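Local coordinates for protein VP5 (Halorubrum pleomorphic virus 6, PDB 6QGL) that is a viral envelope protein that probably drives fusion of the viral envelope with the membrane of its haloarchaeal host, at residues A[379-390]-A[422-432]; A[202-210]-A[227-236]. All blocks are in the same frame, centred on the assembly; numbering follows the deposited sequence.

In the fold
The two contacts lie on opposite sides of the chain's centre, their own centres about 44 Å apart and their nearest atoms about 18 Å apart, so neither touches the other. Contact 2, residues 202-210 with 227-236, closes along the chain before contact 1 opens, and belongs to the N-terminal envelope-protein region. It sets the hairpin between strands 201-204 and 209-213 on the first turns of helix 229-257. Contact 1, residues 379-390 with 422-432, is a strand pair in an all-antiparallel sheet. The centre of contact 2 lies about 18 Å from the centre of the chain, that of contact 1 about 30 Å. One contact thus joins sheet to helix, whereas the other is internal to a sheet.

Contact 1 (A[379-390]-A[422-432]); sequences YEGTAIEVTTVE and TNVDSARFVST
Backbone hydrogen bonds join Thr382-Thr388 to 422-431 as antiparallel neighbours, the strand axes running at 149° to each other. Ala383 with Val430 and Glu385 with Arg428 form hydrogen-bonded pairs, each bonded both ways; Ala383 N to Val430 O is 2.8 Å. Thr387 bonds Ser426 likewise, although the return bond from Ser426 N is weak. Beyond the paired ends, Thr432 N reaches Gly381 O in the type II turn Tyr379-Thr382, where Thr382 OG1 also bonds Tyr379 O.

The regular ladder breaks at Thr387, whose O takes Asp425 N at 2.8 Å besides Ser426 N. Two residues therefore face one, a classic beta bulge, and the register moves by one so that Thr388 pairs with Val424. Val389 N then bonds Asn423 O. Strand 393-397 flanks 382-388 on its other edge, making this strand internal to the sheet.

Among aromatic and apolar contacts, the Tyr379 edge points into the Phe429 face, a T-shaped stack with planes at 89°. Tyr379 CE2 stands over the centre of the Phe429 ring, 3.8 Å from Phe429 CZ. Trp360 adds an edge-to-face contact to Tyr379. On the sheet face lined by Ile384, Val386, Ala427 and Phe429, the Val386 and Val424 side chains meet at about a right angle, CG1 of Val386 3.8 Å from CG2 of Val424. Beyond the bulge, Thr422 CG2 lies 3.6 Å from Thr388 CB.

On the face bearing Ala383, Glu385 and Thr387 there is one ion pair across the strands. The Glu385 and Arg428 chains extend together off the sheet, and Glu385 OE2 meets both NE and NH1 of Arg428 at 3.2 Å. Those bonds are weak, well short of straight, with the carboxylate and guanidinium planes clearly tilted; Arg428 NH2 has a second salt bridge to Glu357. With Val430 CG1 anti to the backbone N (chi1 176°), the other branch, CG2, sits over one face of the Arg428 guanidinium and 3.4 Å from Glu385 OE2.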
loop_
_atom_site.group_PDB
_atom_site.type_symbol
_atom_site.label_atom_id
_atom_site.label_comp_id
_atom_site.label_asym_id
_atom_site.label_seq_id
_atom_site.Cartn_x
_atom_site.Cartn_y
_atom_site.Cartn_z
ATOM N N TYR A 379 20.784 -1.494 -2.414
ATOM C CA TYR A 379 19.328 -1.467 -2.546
ATOM C C TYR A 379 18.791 -2.670 -3.310
ATOM O O TYR A 379 19.351 -3.046 -4.344
ATOM C CB TYR A 379 18.854 -0.158 -3.202
ATOM C CG TYR A 379 19.439 1.116 -2.623
ATOM C CD1 TYR A 379 19.549 1.297 -1.245
ATOM C CD2 TYR A 379 19.789 2.181 -3.446
ATOM C CE1 TYR A 379 20.046 2.482 -0.706
ATOM C CE2 TYR A 379 20.292 3.371 -2.919
ATOM C CZ TYR A 379 20.414 3.520 -1.548
ATOM O OH TYR A 379 20.904 4.692 -1.022
ATOM N N GLU A 380 17.694 -3.266 -2.797
ATOM C CA GLU A 380 17.012 -4.431 -3.380
ATOM C C GLU A 380 16.388 -4.057 -4.731
ATOM O O GLU A 380 15.708 -3.033 -4.834
ATOM C CB GLU A 380 15.941 -4.988 -2.413
ATOM C CG GLU A 380 16.488 -5.566 -1.111
ATOM C CD GLU A 380 15.490 -6.158 -0.125
ATOM O OE1 GLU A 380 14.274 -5.887 -0.253
ATOM O OE2 GLU A 380 15.934 -6.889 0.789
ATOM N N GLY A 381 16.662 -4.871 -5.750
ATOM C CA GLY A 381 16.174 -4.651 -7.107
ATOM C C GLY A 381 17.041 -3.727 -7.944
ATOM O O GLY A 381 16.634 -3.325 -9.039
ATOM N N THR A 382 18.235 -3.362 -7.429
ATOM C CA THR A 382 19.197 -2.505 -8.131
ATOM C C THR A 382 20.562 -3.165 -8.180
ATOM O O THR A 382 20.894 -3.971 -7.308
ATOM C CB THR A 382 19.325 -1.091 -7.509
ATOM O OG1 THR A 382 19.957 -1.165 -6.233
ATOM C CG2 THR A 382 18.004 -0.334 -7.433
ATOM N N ALA A 383 21.362 -2.794 -9.186
ATOM C CA ALA A 383 22.728 -3.271 -9.359
ATOM C C ALA A 383 23.681 -2.087 -9.299
ATOM O O ALA A 383 23.393 -1.037 -9.885
ATOM C CB ALA A 383 22.874 -3.996 -10.688
ATOM N N ILE A 384 24.795 -2.237 -8.558
ATOM C CA ILE A 384 25.811 -1.191 -8.448
ATOM C C ILE A 384 26.805 -1.412 -9.579
ATOM O O ILE A 384 27.464 -2.454 -9.630
ATOM C CB ILE A 384 26.489 -1.108 -7.046
ATOM C CG1 ILE A 384 25.441 -0.886 -5.932
ATOM C CG2 ILE A 384 27.559 0.004 -7.017
ATOM C CD1 ILE A 384 25.878 -1.297 -4.546
ATOM N N GLU A 385 26.857 -0.451 -10.514
ATOM C CA GLU A 385 27.753 -0.467 -11.667
ATOM C C GLU A 385 29.038 0.245 -11.264
ATOM O O GLU A 385 29.061 1.473 -11.152
ATOM C CB GLU A 385 27.101 0.193 -12.897
ATOM C CG GLU A 385 25.906 -0.564 -13.454
ATOM C CD GLU A 385 25.459 -0.126 -14.834
ATOM O OE1 GLU A 385 25.446 -0.981 -15.750
ATOM O OE2 GLU A 385 25.120 1.068 -15.005
ATOM N N VAL A 386 30.085 -0.542 -10.984
ATOM C CA VAL A 386 31.387 -0.048 -10.534
ATOM C C VAL A 386 32.325 0.117 -11.728
ATOM O O VAL A 386 32.583 -0.851 -12.444
ATOM C CB VAL A 386 32.001 -0.964 -9.436
ATOM C CG1 VAL A 386 33.310 -0.391 -8.898
ATOM C CG2 VAL A 386 31.013 -1.206 -8.297
ATOM N N THR A 387 32.836 1.343 -11.930
ATOM C CA THR A 387 33.781 1.659 -12.997
ATOM C C THR A 387 35.152 1.879 -12.373
ATOM O O THR A 387 35.296 2.732 -11.497
ATOM C CB THR A 387 33.286 2.841 -13.850
ATOM O OG1 THR A 387 32.062 2.469 -14.486
ATOM C CG2 THR A 387 34.301 3.270 -14.910
ATOM N N THR A 388 36.149 1.099 -12.814
ATOM C CA THR A 388 37.517 1.195 -12.300
ATOM C C THR A 388 38.304 2.284 -13.030
ATOM O O THR A 388 37.845 2.805 -14.049
ATOM C CB THR A 388 38.233 -0.173 -12.311
ATOM O OG1 THR A 388 38.592 -0.539 -13.643
ATOM C CG2 THR A 388 37.427 -1.279 -11.637
ATOM N N VAL A 389 39.498 2.608 -12.508
ATOM C CA VAL A 389 40.433 3.608 -13.033
ATOM C C VAL A 389 40.992 3.152 -14.416
ATOM O O VAL A 389 41.385 3.995 -15.226
ATOM C CB VAL A 389 41.514 3.956 -11.956
ATOM C CG1 VAL A 389 42.704 4.710 -12.535
ATOM C CG2 VAL A 389 40.903 4.766 -10.817
ATOM N N GLU A 390 40.927 1.832 -14.709
ATOM C CA GLU A 390 41.362 1.226 -15.974
ATOM C C GLU A 390 40.239 1.206 -17.032
ATOM O O GLU A 390 40.371 0.530 -18.054
ATOM C CB GLU A 390 41.905 -0.194 -15.729
ATOM C CG GLU A 390 43.228 -0.236 -14.979
ATOM C CD GLU A 390 44.398 0.459 -15.649
ATOM O OE1 GLU A 390 44.590 0.272 -16.872
ATOM O OE2 GLU A 390 45.124 1.195 -14.942
ATOM N N THR A 422 43.280 -2.432 -8.807
ATOM C CA THR A 422 42.991 -1.105 -9.363
ATOM C C THR A 422 42.260 -0.244 -8.313
ATOM O O THR A 422 42.179 -0.646 -7.146
ATOM C CB THR A 422 42.228 -1.244 -10.719
ATOM O OG1 THR A 422 42.143 0.023 -11.374
ATOM C CG2 THR A 422 40.845 -1.857 -10.562
ATOM N N ASN A 423 41.756 0.939 -8.726
ATOM C CA ASN A 423 41.007 1.857 -7.867
ATOM C C ASN A 423 39.688 2.217 -8.531
ATOM O O ASN A 423 39.629 2.287 -9.751
ATOM C CB ASN A 423 41.825 3.113 -7.528
ATOM C CG ASN A 423 43.091 2.828 -6.761
ATOM O OD1 ASN A 423 43.175 3.037 -5.548
ATOM N ND2 ASN A 423 44.108 2.341 -7.451
ATOM N N VAL A 424 38.622 2.370 -7.744
ATOM C CA VAL A 424 37.291 2.733 -8.236
ATOM C C VAL A 424 37.341 4.192 -8.713
ATOM O O VAL A 424 37.793 5.068 -7.973
ATOM C CB VAL A 424 36.184 2.494 -7.161
ATOM C CG1 VAL A 424 34.810 2.937 -7.658
ATOM C CG2 VAL A 424 36.141 1.033 -6.723
ATOM N N ASP A 425 36.921 4.432 -9.964
ATOM C CA ASP A 425 36.863 5.765 -10.567
ATOM C C ASP A 425 35.551 6.434 -10.142
ATOM O O ASP A 425 35.553 7.585 -9.699
ATOM C CB ASP A 425 36.946 5.662 -12.103
ATOM C CG ASP A 425 37.053 6.999 -12.811
ATOM O OD1 ASP A 425 38.137 7.621 -12.746
ATOM O OD2 ASP A 425 36.058 7.418 -13.440
ATOM N N SER A 426 34.439 5.689 -10.270
ATOM C CA SER A 426 33.079 6.094 -9.927
ATOM C C SER A 426 32.184 4.859 -9.852
ATOM O O SER A 426 32.550 3.797 -10.365
ATOM C CB SER A 426 32.528 7.071 -10.967
ATOM O OG SER A 426 32.611 6.547 -12.283
ATOM N N ALA A 427 31.015 5.003 -9.205
ATOM C CA ALA A 427 30.010 3.950 -9.070
ATOM C C ALA A 427 28.619 4.557 -9.074
ATOM O O ALA A 427 28.415 5.641 -8.522
ATOM C CB ALA A 427 30.232 3.158 -7.789
ATOM N N ARG A 428 27.667 3.870 -9.712
ATOM C CA ARG A 428 26.272 4.302 -9.782
ATOM C C ARG A 428 25.332 3.108 -9.675
ATOM O O ARG A 428 25.690 2.014 -10.110
ATOM C CB ARG A 428 25.992 5.132 -11.057
ATOM C CG ARG A 428 26.048 4.367 -12.380
ATOM C CD ARG A 428 25.318 5.117 -13.474
ATOM N NE ARG A 428 25.130 4.297 -14.671
ATOM C CZ ARG A 428 24.110 4.423 -15.514
ATOM N NH1 ARG A 428 24.013 3.629 -16.571
ATOM N NH2 ARG A 428 23.161 5.322 -15.287
ATOM N N PHE A 429 24.144 3.307 -9.091
ATOM C CA PHE A 429 23.159 2.234 -8.994
ATOM C C PHE A 429 22.101 2.417 -10.067
ATOM O O PHE A 429 21.668 3.539 -10.321
ATOM C CB PHE A 429 22.548 2.113 -7.586
ATOM C CG PHE A 429 21.795 3.318 -7.076
ATOM C CD1 PHE A 429 22.450 4.316 -6.362
ATOM C CD2 PHE A 429 20.421 3.427 -7.252
ATOM C CE1 PHE A 429 21.753 5.427 -5.877
ATOM C CE2 PHE A 429 19.725 4.538 -6.768
ATOM C CZ PHE A 429 20.395 5.528 -6.081
ATOM N N VAL A 430 21.742 1.323 -10.743
ATOM C CA VAL A 430 20.752 1.288 -11.824
ATOM C C VAL A 430 19.814 0.095 -11.532
ATOM O O VAL A 430 20.232 -0.841 -10.847
ATOM C CB VAL A 430 21.460 1.188 -13.213
ATOM C CG1 VAL A 430 20.465 1.057 -14.364
ATOM C CG2 VAL A 430 22.389 2.374 -13.452
ATOM N N SER A 431 18.554 0.140 -12.011
ATOM C CA SER A 431 17.585 -0.940 -11.794
ATOM C C SER A 431 17.977 -2.232 -12.514
ATOM O O SER A 431 18.665 -2.186 -13.537
ATOM C CB SER A 431 16.194 -0.502 -12.223
ATOM O OG SER A 431 15.207 -1.499 -12.018
ATOM N N THR A 432 17.551 -3.380 -11.963
ATOM C CA THR A 432 17.834 -4.701 -12.529
ATOM C C THR A 432 16.694 -5.170 -13.455
ATOM O O THR A 432 16.812 -6.228 -14.081
ATOM C CB THR A 432 18.198 -5.710 -11.414
ATOM O OG1 THR A 432 18.771 -6.873 -12.013
ATOM C CG2 THR A 432 17.003 -6.108 -10.541
#

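Contact 2 (A[202-210]-A[227-236]); sequences VEYNPKEVV and MKFSEWNAVE
Phe229 is sandwiched between Val209 and its own helix. CG2 of Val209 lies 3.4 Å from the Phe229 ring centroid and 4° off the ring normal, a CH-pi contact, while Asn233 CB covers the opposite face nearer the rim. Asn205 O comes in the ring plane at the edge, 3.3 Å from Phe229 CD1. In Phe229, CG anti to the backbone N (chi1 171°) carries the ring out toward Val209. Tyr204 and Phe229 pass each other head to tail, CD2 of Tyr204 against CB of Phe229, and Tyr204 OH lies 2.7 Å from Met227 O.

Asn233 turns its amide toward the turn of the hairpin: ND2 donates to Pro206 O at 2.9 Å, nearly straight at 173°, with that oxygen in the amide plane. Lys207 crosses Glu236 obliquely in a salt bridge whose hydrogen bond, Lys207 NZ to Glu236 OE2 at 3.3 Å, is weak, while Glu236 OE1 bonds Tyr120. An Asx motif, Asn205 OD1 accepting from Glu208 N, shapes the turn.

Pro206 lies beside Trp232, Pro206 CG to Trp232 CE3 4.0 Å, and both pack against Phe119 and Trp123 of helix 97-140. Helix 43-66 also touches Trp232, and strand 180-189 pairs with strand 201-204, its Thr185 holding Asn205 ND2.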
loop_
_atom_site.group_PDB
_atom_site.type_symbol
_atom_site.label_atom_id
_atom_site.label_comp_id
_atom_site.label_asym_id
_atom_site.label_seq_id
_atom_site.Cartn_x
_atom_site.Cartn_y
_atom_site.Cartn_z
ATOM N N VAL A 202 -2.896 -10.684 25.633
ATOM C CA VAL A 202 -3.419 -9.703 24.689
ATOM C C VAL A 202 -4.472 -10.382 23.804
ATOM O O VAL A 202 -4.311 -11.545 23.436
ATOM C CB VAL A 202 -2.325 -8.931 23.891
ATOM C CG1 VAL A 202 -1.737 -9.759 22.749
ATOM C CG2 VAL A 202 -2.851 -7.590 23.382
ATOM N N GLU A 203 -5.570 -9.680 23.527
ATOM C CA GLU A 203 -6.650 -10.167 22.676
ATOM C C GLU A 203 -7.222 -8.982 21.929
ATOM O O GLU A 203 -7.719 -8.051 22.565
ATOM C CB GLU A 203 -7.730 -10.904 23.486
ATOM C CG GLU A 203 -8.721 -11.648 22.604
ATOM C CD GLU A 203 -9.802 -12.448 23.306
ATOM O OE1 GLU A 203 -9.549 -12.963 24.419
ATOM O OE2 GLU A 203 -10.903 -12.576 22.725
ATOM N N TYR A 204 -7.105 -8.987 20.587
ATOM C CA TYR A 204 -7.580 -7.893 19.740
ATOM C C TYR A 204 -7.804 -8.298 18.275
ATOM O O TYR A 204 -7.486 -9.419 17.871
ATOM C CB TYR A 204 -6.634 -6.669 19.842
ATOM C CG TYR A 204 -5.269 -6.860 19.219
ATOM C CD1 TYR A 204 -4.269 -7.569 19.880
ATOM C CD2 TYR A 204 -4.947 -6.262 18.003
ATOM C CE1 TYR A 204 -3.007 -7.733 19.318
ATOM C CE2 TYR A 204 -3.685 -6.412 17.435
ATOM C CZ TYR A 204 -2.720 -7.150 18.094
ATOM O OH TYR A 204 -1.479 -7.291 17.525
ATOM N N ASN A 205 -8.368 -7.366 17.497
ATOM C CA ASN A 205 -8.663 -7.462 16.066
ATOM C C ASN A 205 -8.761 -6.019 15.520
ATOM O O ASN A 205 -8.652 -5.097 16.333
ATOM C CB ASN A 205 -9.958 -8.273 15.823
ATOM C CG ASN A 205 -11.195 -7.800 16.550
ATOM O OD1 ASN A 205 -11.469 -6.605 16.683
ATOM N ND2 ASN A 205 -11.997 -8.741 17.016
ATOM N N PRO A 206 -8.981 -5.754 14.204
ATOM C CA PRO A 206 -9.078 -4.352 13.756
ATOM C C PRO A 206 -10.216 -3.542 14.398
ATOM O O PRO A 206 -10.125 -2.318 14.432
ATOM C CB PRO A 206 -9.270 -4.476 12.241
ATOM C CG PRO A 206 -8.741 -5.809 11.890
ATOM C CD PRO A 206 -9.112 -6.674 13.055
ATOM N N LYS A 207 -11.268 -4.212 14.916
ATOM C CA LYS A 207 -12.436 -3.554 15.520
ATOM C C LYS A 207 -12.233 -3.075 16.960
ATOM O O LYS A 207 -12.635 -1.956 17.282
ATOM C CB LYS A 207 -13.685 -4.452 15.443
ATOM C CG LYS A 207 -14.278 -4.615 14.049
ATOM C CD LYS A 207 -15.557 -5.450 14.106
ATOM C CE LYS A 207 -16.322 -5.491 12.808
ATOM N NZ LYS A 207 -16.982 -4.194 12.511
ATOM N N GLU A 208 -11.658 -3.926 17.837
ATOM C CA GLU A 208 -11.482 -3.609 19.262
ATOM C C GLU A 208 -10.359 -4.389 19.945
ATOM O O GLU A 208 -9.901 -5.404 19.421
ATOM C CB GLU A 208 -12.804 -3.868 20.028
ATOM C CG GLU A 208 -13.279 -5.317 19.969
ATOM C CD GLU A 208 -14.176 -5.792 21.095
ATOM O OE1 GLU A 208 -14.003 -5.326 22.245
ATOM O OE2 GLU A 208 -15.038 -6.659 20.827
ATOM N N VAL A 209 -9.963 -3.925 21.149
ATOM C CA VAL A 209 -9.001 -4.578 22.039
ATOM C C VAL A 209 -9.864 -5.194 23.145
ATOM O O VAL A 209 -10.468 -4.460 23.934
ATOM C CB VAL A 209 -7.928 -3.606 22.613
ATOM C CG1 VAL A 209 -7.024 -4.307 23.619
ATOM C CG2 VAL A 209 -7.090 -2.989 21.507
ATOM N N VAL A 210 -9.967 -6.532 23.164
ATOM C CA VAL A 210 -10.755 -7.276 24.150
ATOM C C VAL A 210 -10.100 -7.173 25.539
ATOM O O VAL A 210 -10.718 -6.636 26.459
ATOM C CB VAL A 210 -11.035 -8.743 23.706
ATOM C CG1 VAL A 210 -11.874 -9.491 24.742
ATOM C CG2 VAL A 210 -11.710 -8.788 22.336
ATOM N N MET A 227 1.164 -5.720 13.078
ATOM C CA MET A 227 -0.138 -6.103 13.649
ATOM C C MET A 227 -0.611 -5.024 14.630
ATOM O O MET A 227 -1.295 -5.339 15.605
ATOM C CB MET A 227 -0.048 -7.443 14.395
ATOM C CG MET A 227 -0.069 -8.651 13.525
ATOM S SD MET A 227 0.350 -10.083 14.547
ATOM C CE MET A 227 -1.166 -10.279 15.493
ATOM N N LYS A 228 -0.206 -3.763 14.393
ATOM C CA LYS A 228 -0.521 -2.624 15.247
ATOM C C LYS A 228 -2.011 -2.347 15.261
ATOM O O LYS A 228 -2.595 -2.080 14.208
ATOM C CB LYS A 228 0.246 -1.377 14.781
ATOM C CG LYS A 228 1.681 -1.287 15.281
ATOM C CD LYS A 228 2.461 -0.273 14.487
ATOM C CE LYS A 228 3.578 0.359 15.265
ATOM N NZ LYS A 228 4.328 1.333 14.430
ATOM N N PHE A 229 -2.632 -2.430 16.453
ATOM C CA PHE A 229 -4.058 -2.146 16.595
ATOM C C PHE A 229 -4.354 -0.708 16.180
ATOM O O PHE A 229 -5.344 -0.483 15.499
ATOM C CB PHE A 229 -4.558 -2.417 18.022
ATOM C CG PHE A 229 -5.972 -1.935 18.268
ATOM C CD1 PHE A 229 -7.063 -2.683 17.840
ATOM C CD2 PHE A 229 -6.208 -0.717 18.897
ATOM C CE1 PHE A 229 -8.365 -2.230 18.051
ATOM C CE2 PHE A 229 -7.514 -0.264 19.107
ATOM C CZ PHE A 229 -8.584 -1.034 18.702
ATOM N N SER A 230 -3.497 0.251 16.577
ATOM C CA SER A 230 -3.645 1.666 16.237
ATOM C C SER A 230 -3.694 1.890 14.716
ATOM O O SER A 230 -4.473 2.723 14.260
ATOM C CB SER A 230 -2.533 2.494 16.874
ATOM O OG SER A 230 -1.274 2.251 16.267
ATOM N N GLU A 231 -2.892 1.123 13.942
ATOM C CA GLU A 231 -2.852 1.212 12.480
ATOM C C GLU A 231 -4.105 0.588 11.841
ATOM O O GLU A 231 -4.758 1.230 11.011
ATOM C CB GLU A 231 -1.559 0.577 11.923
ATOM C CG GLU A 231 -0.328 1.464 12.065
ATOM C CD GLU A 231 1.006 0.943 11.549
ATOM O OE1 GLU A 231 1.956 1.755 11.471
ATOM O OE2 GLU A 231 1.123 -0.269 11.252
ATOM N N TRP A 232 -4.444 -0.652 12.248
ATOM C CA TRP A 232 -5.600 -1.400 11.744
ATOM C C TRP A 232 -6.942 -0.781 12.135
ATOM O O TRP A 232 -7.857 -0.745 11.310
ATOM C CB TRP A 232 -5.526 -2.869 12.182
ATOM C CG TRP A 232 -4.526 -3.667 11.401
ATOM C CD1 TRP A 232 -3.201 -3.823 11.681
ATOM C CD2 TRP A 232 -4.768 -4.387 10.188
ATOM N NE1 TRP A 232 -2.604 -4.612 10.727
ATOM C CE2 TRP A 232 -3.543 -4.978 9.800
ATOM C CE3 TRP A 232 -5.910 -4.610 9.400
ATOM C CZ2 TRP A 232 -3.423 -5.772 8.653
ATOM C CZ3 TRP A 232 -5.787 -5.383 8.257
ATOM C CH2 TRP A 232 -4.556 -5.958 7.895
ATOM N N ASN A 233 -7.058 -0.294 13.384
ATOM C CA ASN A 233 -8.273 0.342 13.898
ATOM C C ASN A 233 -8.528 1.695 13.253
ATOM O O ASN A 233 -9.689 2.080 13.114
ATOM C CB ASN A 233 -8.240 0.465 15.420
ATOM C CG ASN A 233 -9.530 0.945 16.034
ATOM O OD1 ASN A 233 -9.591 2.022 16.639
ATOM N ND2 ASN A 233 -10.589 0.157 15.895
ATOM N N ALA A 234 -7.453 2.413 12.860
ATOM C CA ALA A 234 -7.545 3.715 12.195
ATOM C C ALA A 234 -8.335 3.581 10.894
ATOM O O ALA A 234 -9.266 4.354 10.666
ATOM C CB ALA A 234 -6.155 4.268 11.917
ATOM N N VAL A 235 -8.009 2.554 10.086
ATOM C CA VAL A 235 -8.679 2.254 8.816
ATOM C C VAL A 235 -10.117 1.794 9.096
ATOM O O VAL A 235 -11.038 2.209 8.388
ATOM C CB VAL A 235 -7.885 1.223 7.960
ATOM C CG1 VAL A 235 -8.496 1.073 6.566
ATOM C CG2 VAL A 235 -6.412 1.607 7.853
ATOM N N GLU A 236 -10.303 0.971 10.150
ATOM C CA GLU A 236 -11.605 0.457 10.575
ATOM C C GLU A 236 -12.574 1.592 10.926
ATOM O O GLU A 236 -13.671 1.640 10.365
ATOM C CB GLU A 236 -11.443 -0.524 11.753
ATOM C CG GLU A 236 -12.731 -0.884 12.484
ATOM C CD GLU A 236 -13.782 -1.676 11.724
ATOM O OE1 GLU A 236 -13.416 -2.420 10.788
ATOM O OE2 GLU A 236 -14.976 -1.568 12.088
#